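S3-RNase (Pyrus pyrifolia, PDB 1IQQ) cleaves RNA as a T2-family ribonuclease of the pistil, the enzyme responsible for gametophytic self-incompatibility in Japanese pear. Local coordinates at residues Q5-Y10 with E166-S171; F30-L35 with K108-K113; Q115-I120 with N140-G145. All coordinates share one frame; numbering follows the deposited sequence.

How the contacts relate
Contact 1, close to the centre of the chain, pairs two neighbouring strands mainly through main-chain bonds. Contact 2, also buried, sets the next strand, 30-35, against a helix end with apolar groups and a single hydroxyl-to-carbonyl bond. The centre of contact 3 lies about 12 Å from the centre of the chain; most of its touching residues are still buried, but Gly-145 is exposed, and it joins two helical segments without a direct hydrogen bond. Main-chain bonding within the sheet thus gives way to side-chain attachment of the helices. Strands 3-10 and 30-38 link contacts 1 and 2, Gln-8 ties contact 1 to contact 3, and one N-linked sugar touches both contacts 2 and 3.

Contact 1: Q5-Y10 with E166-S171; sequences QFTQQY and EITLCS
Gln-5 faces Cys-170 as a non-hydrogen-bonded pair, with Gln-5 CG 3.9 Å from Cys-170 SG, the sulfur that is disulfide-bonded to Cys-181. The Gln-5 amide divides its bonds: NE2 pairs with Ser-38 OG, while OE1 accepts from a water that also binds Thr-168 OG1. Phe-6 and Leu-169 exchange two backbone bonds, Phe-6 N to Leu-169 O and Leu-169 N to Phe-6 O, each 2.9 Å long. At Thr-7 the strands draw in to 4.0 Å between Thr-7 CA and Thr-168 CA. Both threonines hold OG1 anti to the carbonyl carbon (chi1 -59° and -64°), and Thr-7 OG1 meets Thr-168 OG1 at 2.8 Å, continuing the polar chain from Gln-5. Gln-8 N donates almost straight to Ile-167 O, 174° at the hydrogen; on the face shared with Phe-6 and Leu-169, its amide bonds to Gln-115 O and Val-117 N. Gln-9 reaches Glu-166 through a second water, 2.8 Å from Gln-9 NE2 and 2.6 Å from Glu-166 OE2. This regular antiparallel pairing belongs to the central sheet of the RNase T2 fold, and Gln-9, beside His-33, probably helps bind the 3'-terminal nucleotide of RNA, as in related enzymes.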
loop_
_atom_site.group_PDB
_atom_site.type_symbol
_atom_site.label_atom_id
_atom_site.label_comp_id
_atom_site.label_asym_id
_atom_site.label_seq_id
_atom_site.Cartn_x
_atom_site.Cartn_y
_atom_site.Cartn_z
ATOM N N GLN A 5 -8.369 -2.369 -2.080
ATOM C CA GLN A 5 -7.022 -2.809 -1.752
ATOM C C GLN A 5 -6.280 -1.589 -1.256
ATOM O O GLN A 5 -6.123 -0.603 -1.997
ATOM C CB GLN A 5 -6.270 -3.296 -2.966
ATOM C CG GLN A 5 -6.843 -4.670 -3.466
ATOM C CD GLN A 5 -6.061 -5.165 -4.653
ATOM O OE1 GLN A 5 -4.978 -5.784 -4.510
ATOM N NE2 GLN A 5 -6.555 -4.862 -5.833
ATOM N N PHE A 6 -5.762 -1.620 -0.032
ATOM C CA PHE A 6 -4.933 -0.517 0.499
ATOM C C PHE A 6 -3.555 -1.065 0.594
ATOM O O PHE A 6 -3.235 -1.875 1.473
ATOM C CB PHE A 6 -5.490 -0.105 1.871
ATOM C CG PHE A 6 -4.766 1.053 2.535
ATOM C CD1 PHE A 6 -4.571 1.046 3.886
ATOM C CD2 PHE A 6 -4.344 2.152 1.811
ATOM C CE1 PHE A 6 -3.976 2.176 4.532
ATOM C CE2 PHE A 6 -3.757 3.278 2.426
ATOM C CZ PHE A 6 -3.574 3.297 3.791
ATOM N N THR A 7 -2.696 -0.627 -0.328
ATOM C CA THR A 7 -1.334 -1.195 -0.443
ATOM C C THR A 7 -0.286 -0.248 0.074
ATOM O O THR A 7 -0.325 0.965 -0.267
ATOM C CB THR A 7 -1.040 -1.456 -1.903
ATOM O OG1 THR A 7 -2.030 -2.371 -2.424
ATOM C CG2 THR A 7 0.355 -2.147 -2.047
ATOM N N GLN A 8 0.598 -0.737 0.926
ATOM C CA GLN A 8 1.724 0.056 1.474
ATOM C C GLN A 8 3.011 -0.610 1.008
ATOM O O GLN A 8 3.073 -1.826 0.745
ATOM C CB GLN A 8 1.625 0.078 3.000
ATOM C CG GLN A 8 0.403 0.948 3.445
ATOM C CD GLN A 8 0.238 0.895 4.936
ATOM O OE1 GLN A 8 1.195 1.076 5.660
ATOM N NE2 GLN A 8 -1.024 0.699 5.392
ATOM N N GLN A 9 4.051 0.203 0.884
ATOM C CA GLN A 9 5.368 -0.231 0.324
ATOM C C GLN A 9 6.475 0.122 1.256
ATOM O O GLN A 9 6.469 1.229 1.828
ATOM C CB GLN A 9 5.586 0.433 -1.060
ATOM C CG GLN A 9 5.677 1.972 -0.984
ATOM C CD GLN A 9 5.749 2.636 -2.332
ATOM O OE1 GLN A 9 5.641 3.885 -2.413
ATOM N NE2 GLN A 9 5.933 1.874 -3.384
ATOM N N TYR A 10 7.428 -0.805 1.454
ATOM C CA TYR A 10 8.580 -0.590 2.344
ATOM C C TYR A 10 9.639 0.138 1.519
ATOM O O TYR A 10 10.194 -0.433 0.591
ATOM C CB TYR A 10 9.043 -1.985 2.786
ATOM C CG TYR A 10 10.261 -1.936 3.669
ATOM C CD1 TYR A 10 10.351 -1.072 4.730
ATOM C CD2 TYR A 10 11.317 -2.807 3.465
ATOM C CE1 TYR A 10 11.453 -1.051 5.603
ATOM C CE2 TYR A 10 12.412 -2.818 4.294
ATOM C CZ TYR A 10 12.509 -1.938 5.368
ATOM O OH TYR A 10 13.650 -1.854 6.188
ATOM N N GLU A 166 5.828 -5.117 -0.407
ATOM C CA GLU A 166 4.511 -4.479 -0.229
ATOM C C GLU A 166 3.591 -5.349 0.591
ATOM O O GLU A 166 3.702 -6.608 0.559
ATOM C CB GLU A 166 3.748 -4.186 -1.580
ATOM C CG GLU A 166 4.482 -3.283 -2.524
ATOM C CD GLU A 166 3.688 -3.004 -3.779
ATOM O OE1 GLU A 166 2.797 -3.724 -4.176
ATOM O OE2 GLU A 166 4.014 -1.985 -4.439
ATOM N N ILE A 167 2.716 -4.682 1.342
ATOM C CA ILE A 167 1.670 -5.401 2.111
ATOM C C ILE A 167 0.373 -4.678 1.831
ATOM O O ILE A 167 0.302 -3.442 1.937
ATOM C CB ILE A 167 1.963 -5.441 3.605
ATOM C CG1 ILE A 167 3.096 -6.449 3.872
ATOM C CG2 ILE A 167 0.701 -5.933 4.367
ATOM C CD1 ILE A 167 3.603 -6.540 5.338
ATOM N N THR A 168 -0.671 -5.423 1.421
ATOM C CA THR A 168 -1.956 -4.875 1.120
ATOM C C THR A 168 -2.979 -5.376 2.102
ATOM O O THR A 168 -3.048 -6.590 2.407
ATOM C CB THR A 168 -2.400 -5.358 -0.280
ATOM O OG1 THR A 168 -1.491 -4.828 -1.255
ATOM C CG2 THR A 168 -3.877 -4.918 -0.599
ATOM N N LEU A 169 -3.781 -4.460 2.652
ATOM C CA LEU A 169 -4.912 -4.775 3.529
ATOM C C LEU A 169 -6.159 -4.565 2.675
ATOM O O LEU A 169 -6.313 -3.504 2.065
ATOM C CB LEU A 169 -4.961 -3.814 4.748
ATOM C CG LEU A 169 -3.643 -3.666 5.439
ATOM C CD1 LEU A 169 -3.879 -2.776 6.659
ATOM C CD2 LEU A 169 -3.131 -5.011 5.930
ATOM N N CYS A 170 -7.058 -5.544 2.597
ATOM C CA CYS A 170 -8.260 -5.428 1.779
ATOM C C CYS A 170 -9.471 -5.163 2.655
ATOM O O CYS A 170 -9.519 -5.593 3.845
ATOM C CB CYS A 170 -8.473 -6.716 0.964
ATOM S SG CYS A 170 -7.132 -6.912 -0.241
ATOM N N SER A 171 -10.442 -4.409 2.120
ATOM C CA SER A 171 -11.660 -4.092 2.880
ATOM C C SER A 171 -12.833 -4.138 2.003
ATOM O O SER A 171 -12.682 -4.228 0.755
ATOM C CB SER A 171 -11.495 -2.718 3.581
ATOM O OG SER A 171 -11.167 -1.671 2.657
HETATM O O HOH W 1 -2.199 -5.922 -3.875
HETATM O O HOH W 2 6.277 -0.737 -4.436
#

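Contact 2: F30-L35 with K108-K113; sequences FTVHGL and KMYISK. With NAG (2-acetamido-2-deoxy-beta-D-glucopyranose), chain B.
A single side-chain hydroxyl makes the polar link between helix 108-112 and strand 30-35: Tyr-110 OH donates to the backbone carbonyl of Phe-30, with OH 2.6 Å from Phe-30 O. The hydroxyl lies in the carbonyl plane, at a C=O...donor angle of 157°, and Phe-30 O in turn sits at the edge of the tyrosine ring. In Tyr-110, CG is anti to the backbone N (chi1 -169°), on a CB that already points toward the strand. The ring atom CD1 packs at 4.0 Å against Val-32 CG2, the two side chains lying alongside with opposed directions. Ile-67 of helix 58-67 touches both Tyr-110 and Val-32. A phenylalanine in place of Tyr-110 would probably keep much of the ring packing but leave Phe-30 O without its hydroxyl mate and the ring less firmly tied to the strand. The preceding residue, Met-109, crosses Leu-35 at about a right angle, with Met-109 SD 4.1 Å from Leu-35 CD2; Phe-6 also packs on Met-109. Tyr-110 CE2 comes within 3.9 Å of C8 of the N-acetylglucosamine, at the ring edge. The helix finishes in a wider pi-type turn, Lys-113 N bonding to Lys-108 O. Helix and strand run nearly antiparallel, their axes 10.3 Å apart, as a helix laid against a sheet. In this T2 ribonuclease the strand carries the catalytic proton donor His-33, which with Gly-34 forms a classic beta bulge opposite Thr-7.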
loop_
_atom_site.group_PDB
_atom_site.type_symbol
_atom_site.label_atom_id
_atom_site.label_comp_id
_atom_site.label_asym_id
_atom_site.label_seq_id
_atom_site.Cartn_x
_atom_site.Cartn_y
_atom_site.Cartn_z
ATOM N N PHE A 30 7.073 1.682 5.974
ATOM C CA PHE A 30 5.995 1.409 4.991
ATOM C C PHE A 30 5.168 2.694 4.859
ATOM O O PHE A 30 4.687 3.180 5.874
ATOM C CB PHE A 30 5.070 0.282 5.530
ATOM C CG PHE A 30 5.540 -1.134 5.187
ATOM C CD1 PHE A 30 6.385 -1.873 6.021
ATOM C CD2 PHE A 30 5.082 -1.727 4.027
ATOM C CE1 PHE A 30 6.750 -3.193 5.698
ATOM C CE2 PHE A 30 5.425 -3.023 3.684
ATOM C CZ PHE A 30 6.253 -3.747 4.522
ATOM N N THR A 31 5.066 3.192 3.647
ATOM C CA THR A 31 4.174 4.309 3.365
ATOM C C THR A 31 3.220 3.871 2.266
ATOM O O THR A 31 3.304 2.759 1.683
ATOM C CB THR A 31 4.931 5.598 2.979
ATOM O OG1 THR A 31 5.915 5.358 1.972
ATOM C CG2 THR A 31 5.641 6.134 4.271
ATOM N N VAL A 32 2.239 4.717 1.923
ATOM C CA VAL A 32 1.258 4.302 0.982
ATOM C C VAL A 32 1.681 4.170 -0.479
ATOM O O VAL A 32 2.476 4.991 -0.988
ATOM C CB VAL A 32 0.039 5.310 1.076
ATOM C CG1 VAL A 32 -1.031 4.985 -0.048
ATOM C CG2 VAL A 32 -0.598 5.277 2.494
ATOM N N HIS A 33 1.259 3.064 -1.128
ATOM C CA HIS A 33 1.455 2.894 -2.574
ATOM C C HIS A 33 0.146 3.068 -3.325
ATOM O O HIS A 33 0.136 3.513 -4.474
ATOM C CB HIS A 33 2.016 1.514 -2.888
ATOM C CG HIS A 33 2.154 1.204 -4.346
ATOM N ND1 HIS A 33 3.225 1.630 -5.109
ATOM C CD2 HIS A 33 1.349 0.511 -5.183
ATOM C CE1 HIS A 33 3.076 1.212 -6.355
ATOM N NE2 HIS A 33 1.945 0.528 -6.429
ATOM N N GLY A 34 -0.981 2.682 -2.742
ATOM C CA GLY A 34 -2.225 2.913 -3.426
ATOM C C GLY A 34 -3.433 2.594 -2.583
ATOM O O GLY A 34 -3.368 1.837 -1.590
ATOM N N LEU A 35 -4.577 3.128 -3.010
ATOM C CA LEU A 35 -5.901 2.748 -2.463
ATOM C C LEU A 35 -6.740 2.512 -3.724
ATOM O O LEU A 35 -7.111 3.479 -4.446
ATOM C CB LEU A 35 -6.524 3.811 -1.596
ATOM C CG LEU A 35 -7.610 3.533 -0.476
ATOM C CD1 LEU A 35 -8.749 4.597 -0.349
ATOM C CD2 LEU A 35 -7.980 2.055 -0.268
ATOM N N LYS A 108 -6.842 8.884 6.997
ATOM C CA LYS A 108 -7.695 8.336 8.071
ATOM C C LYS A 108 -7.381 6.847 8.286
ATOM O O LYS A 108 -7.310 6.353 9.435
ATOM C CB LYS A 108 -9.171 8.506 7.754
ATOM C CG LYS A 108 -10.009 8.397 9.019
ATOM C CD LYS A 108 -11.375 8.891 8.702
ATOM C CE LYS A 108 -12.089 7.845 7.937
ATOM N NZ LYS A 108 -12.785 7.034 8.953
ATOM N N MET A 109 -7.187 6.109 7.187
ATOM C CA MET A 109 -6.860 4.685 7.362
ATOM C C MET A 109 -5.484 4.516 7.993
ATOM O O MET A 109 -5.309 3.726 8.954
ATOM C CB MET A 109 -6.869 3.994 5.976
ATOM C CG MET A 109 -8.278 3.917 5.393
ATOM S SD MET A 109 -8.144 3.423 3.645
ATOM C CE MET A 109 -9.867 3.161 3.407
ATOM N N TYR A 110 -4.488 5.208 7.458
ATOM C CA TYR A 110 -3.132 5.036 7.925
ATOM C C TYR A 110 -2.888 5.503 9.360
ATOM O O TYR A 110 -2.184 4.843 10.137
ATOM C CB TYR A 110 -2.188 5.807 6.952
ATOM C CG TYR A 110 -0.730 5.529 7.120
ATOM C CD1 TYR A 110 -0.102 4.503 6.406
ATOM C CD2 TYR A 110 0.054 6.310 7.911
ATOM C CE1 TYR A 110 1.239 4.267 6.476
ATOM C CE2 TYR A 110 1.446 6.105 8.014
ATOM C CZ TYR A 110 2.023 5.068 7.272
ATOM O OH TYR A 110 3.394 4.921 7.337
ATOM N N ILE A 111 -3.439 6.676 9.707
ATOM C CA ILE A 111 -3.196 7.272 11.016
ATOM C C ILE A 111 -4.332 6.936 11.983
ATOM O O ILE A 111 -4.177 6.073 12.881
ATOM C CB ILE A 111 -3.081 8.839 10.862
ATOM C CG1 ILE A 111 -1.874 9.213 10.012
ATOM C CG2 ILE A 111 -3.010 9.501 12.285
ATOM C CD1 ILE A 111 -0.536 8.657 10.540
ATOM N N SER A 112 -5.519 7.485 11.807
ATOM C CA SER A 112 -6.605 7.276 12.762
ATOM C C SER A 112 -6.952 5.837 13.042
ATOM O O SER A 112 -7.135 5.430 14.227
ATOM C CB SER A 112 -7.842 8.018 12.269
ATOM O OG SER A 112 -8.947 7.762 13.111
ATOM N N LYS A 113 -7.015 5.045 11.978
ATOM C CA LYS A 113 -7.378 3.642 12.119
ATOM C C LYS A 113 -6.183 2.749 12.346
ATOM O O LYS A 113 -6.325 1.525 12.296
ATOM C CB LYS A 113 -8.168 3.180 10.898
ATOM C CG LYS A 113 -9.457 4.023 10.711
ATOM C CD LYS A 113 -10.400 3.230 9.889
ATOM C CE LYS A 113 -11.717 3.927 9.699
ATOM N NZ LYS A 113 -12.593 3.116 8.804
HETATM C C1 NAG B . 4.429 4.358 11.099
HETATM C C2 NAG B . 4.691 5.805 11.606
HETATM C C3 NAG B . 6.179 5.894 11.989
HETATM C C4 NAG B . 6.556 4.848 13.046
HETATM C C5 NAG B . 6.149 3.467 12.505
HETATM C C6 NAG B . 6.338 2.333 13.455
HETATM C C7 NAG B . 3.619 7.845 10.801
HETATM C C8 NAG B . 3.562 8.903 9.735
HETATM N N2 NAG B . 4.423 6.780 10.567
HETATM O O3 NAG B . 6.398 7.220 12.508
HETATM O O4 NAG B . 7.990 4.841 13.198
HETATM O O5 NAG B . 4.743 3.489 12.178
HETATM O O6 NAG B . 5.643 2.536 14.695
HETATM O O7 NAG B . 2.930 7.959 11.824
#

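Contact 3: Q115-I120 with N140-G145; sequences QNVSRI and NAIRNG. With NAG (2-acetamido-2-deoxy-beta-D-glucopyranose), chain B.
Ile-120 of helix 117-123 packs against segment 140-145 in an apolar helix-helix contact beside the RNase T2 sheet, where Val-117 and Ile-142 both also touch Ile-167 of strand 161-171. No hydrogen bond crosses directly between the two segments. Most of the close approaches are made by one methyl, Ile-120 CG2, set anti to the backbone N and directed at Ala-141 and Ile-142. It rests 3.4 Å from Ala-141 O and 3.8 Å from Ile-142 CA, and meets Ile-142 CD1 as well. The same terminal methyl of Ile-142 is approached by Val-117, CG1 to CD1 at 4.1 Å, the two side chains crossing at about a right angle. Gly-145 completes the seat: its CA lies 4.1 Å from Ile-120 CG2, and a CB there would point toward that methyl and clash with it. Beside this apolar patch a water bridges the two backbones, donating to Ile-120 O and to Ala-141 O, each at 2.8 Å, so both carbonyls gain a partner. At the other end of the first segment Asn-116 is the N-cap of helix 117-123. Its OD1 accepts weakly from Ser-118 N and Arg-119 N, while its ND2 carries the glycan through a covalent bond of 1.4 Å from Asn-116 ND2 to C1 of the N-acetylglucosamine.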
loop_
_atom_site.group_PDB
_atom_site.type_symbol
_atom_site.label_atom_id
_atom_site.label_comp_id
_atom_site.label_asym_id
_atom_site.label_seq_id
_atom_site.Cartn_x
_atom_site.Cartn_y
_atom_site.Cartn_z
ATOM N N GLN A 115 -3.578 1.794 10.557
ATOM C CA GLN A 115 -3.217 0.814 9.515
ATOM C C GLN A 115 -1.793 0.963 8.983
ATOM O O GLN A 115 -1.379 0.151 8.124
ATOM C CB GLN A 115 -4.254 0.825 8.399
ATOM C CG GLN A 115 -5.694 0.488 8.919
ATOM C CD GLN A 115 -6.707 0.506 7.810
ATOM O OE1 GLN A 115 -6.376 0.394 6.618
ATOM N NE2 GLN A 115 -7.968 0.548 8.172
ATOM N N ASN A 116 -0.998 1.825 9.582
ATOM C CA ASN A 116 0.436 1.981 9.241
ATOM C C ASN A 116 1.093 0.588 9.457
ATOM O O ASN A 116 1.183 0.099 10.554
ATOM C CB ASN A 116 0.986 3.032 10.208
ATOM C CG ASN A 116 2.513 3.180 10.144
ATOM O OD1 ASN A 116 3.202 2.372 9.491
ATOM N ND2 ASN A 116 3.016 4.217 10.832
ATOM N N VAL A 117 1.487 -0.034 8.338
ATOM C CA VAL A 117 2.003 -1.379 8.415
ATOM C C VAL A 117 3.277 -1.462 9.225
ATOM O O VAL A 117 3.529 -2.492 9.857
ATOM C CB VAL A 117 2.167 -1.914 6.986
ATOM C CG1 VAL A 117 3.123 -3.159 6.917
ATOM C CG2 VAL A 117 0.789 -2.308 6.427
ATOM N N SER A 118 4.099 -0.415 9.237
ATOM C CA SER A 118 5.304 -0.459 10.108
ATOM C C SER A 118 4.895 -0.618 11.569
ATOM O O SER A 118 5.565 -1.362 12.317
ATOM C CB SER A 118 6.133 0.808 9.932
ATOM O OG SER A 118 6.754 0.739 8.656
ATOM N N ARG A 119 3.785 0.064 11.933
ATOM C CA ARG A 119 3.323 -0.014 13.307
ATOM C C ARG A 119 2.718 -1.378 13.653
ATOM O O ARG A 119 2.995 -1.912 14.695
ATOM C CB ARG A 119 2.316 1.129 13.541
ATOM C CG ARG A 119 1.850 1.263 14.993
ATOM C CD ARG A 119 0.704 2.356 15.019
ATOM N NE ARG A 119 0.334 2.727 16.396
ATOM C CZ ARG A 119 -0.581 2.088 17.121
ATOM N NH1 ARG A 119 -1.233 1.045 16.621
ATOM N NH2 ARG A 119 -0.849 2.502 18.354
ATOM N N ILE A 120 1.902 -1.933 12.735
ATOM C CA ILE A 120 1.318 -3.250 12.953
ATOM C C ILE A 120 2.423 -4.285 13.136
ATOM O O ILE A 120 2.383 -5.097 14.050
ATOM C CB ILE A 120 0.445 -3.619 11.756
ATOM C CG1 ILE A 120 -0.691 -2.583 11.608
ATOM C CG2 ILE A 120 -0.077 -5.076 11.896
ATOM C CD1 ILE A 120 -1.577 -2.889 10.456
ATOM N N ASN A 140 1.015 -13.532 10.266
ATOM C CA ASN A 140 0.330 -13.560 11.585
ATOM C C ASN A 140 0.334 -12.159 12.164
ATOM O O ASN A 140 -0.700 -11.729 12.713
ATOM C CB ASN A 140 1.041 -14.433 12.624
ATOM C CG ASN A 140 0.820 -15.900 12.447
ATOM O OD1 ASN A 140 -0.093 -16.317 11.792
ATOM N ND2 ASN A 140 1.710 -16.703 13.109
ATOM N N ALA A 141 1.428 -11.424 12.052
ATOM C CA ALA A 141 1.504 -10.067 12.600
ATOM C C ALA A 141 0.472 -9.160 11.942
ATOM O O ALA A 141 -0.241 -8.367 12.655
ATOM C CB ALA A 141 2.912 -9.497 12.379
ATOM N N ILE A 142 0.363 -9.199 10.629
ATOM C CA ILE A 142 -0.621 -8.347 9.984
ATOM C C ILE A 142 -2.047 -8.763 10.341
ATOM O O ILE A 142 -2.875 -7.928 10.668
ATOM C CB ILE A 142 -0.426 -8.369 8.427
ATOM C CG1 ILE A 142 0.967 -7.884 8.064
ATOM C CG2 ILE A 142 -1.486 -7.478 7.757
ATOM C CD1 ILE A 142 1.254 -6.399 8.515
ATOM N N ARG A 143 -2.340 -10.050 10.338
ATOM C CA ARG A 143 -3.732 -10.514 10.653
ATOM C C ARG A 143 -4.089 -10.070 12.075
ATOM O O ARG A 143 -5.249 -9.717 12.303
ATOM C CB ARG A 143 -3.819 -12.044 10.548
ATOM C CG ARG A 143 -3.744 -12.519 9.066
ATOM C CD ARG A 143 -3.744 -14.026 9.089
ATOM N NE ARG A 143 -5.093 -14.485 9.343
ATOM C CZ ARG A 143 -5.382 -15.747 9.678
ATOM N NH1 ARG A 143 -4.405 -16.647 9.842
ATOM N NH2 ARG A 143 -6.661 -16.097 9.743
ATOM N N ASN A 144 -3.121 -10.004 12.967
ATOM C CA ASN A 144 -3.415 -9.568 14.363
ATOM C C ASN A 144 -3.753 -8.097 14.458
ATOM O O ASN A 144 -4.276 -7.684 15.540
ATOM C CB ASN A 144 -2.247 -9.893 15.351
ATOM C CG ASN A 144 -2.723 -10.269 16.750
ATOM O OD1 ASN A 144 -3.773 -10.903 16.883
ATOM N ND2 ASN A 144 -1.925 -9.995 17.772
ATOM N N GLY A 145 -3.433 -7.304 13.424
ATOM C CA GLY A 145 -3.786 -5.900 13.447
ATOM C C GLY A 145 -4.849 -5.614 12.424
ATOM O O GLY A 145 -5.149 -4.446 12.164
HETATM C C1 NAG B . 4.429 4.358 11.099
HETATM C C2 NAG B . 4.691 5.805 11.606
HETATM C C3 NAG B . 6.179 5.894 11.989
HETATM C C4 NAG B . 6.556 4.848 13.046
HETATM C C5 NAG B . 6.149 3.467 12.505
HETATM C C6 NAG B . 6.338 2.333 13.455
HETATM C C7 NAG B . 3.619 7.845 10.801
HETATM C C8 NAG B . 3.562 8.903 9.735
HETATM N N2 NAG B . 4.423 6.780 10.567
HETATM O O3 NAG B . 6.398 7.220 12.508
HETATM O O4 NAG B . 7.990 4.841 13.198
HETATM O O5 NAG B . 4.743 3.489 12.178
HETATM O O6 NAG B . 5.643 2.536 14.695
HETATM O O7 NAG B . 2.930 7.959 11.824
HETATM O O HOH W 3 0.440 -6.895 14.929
#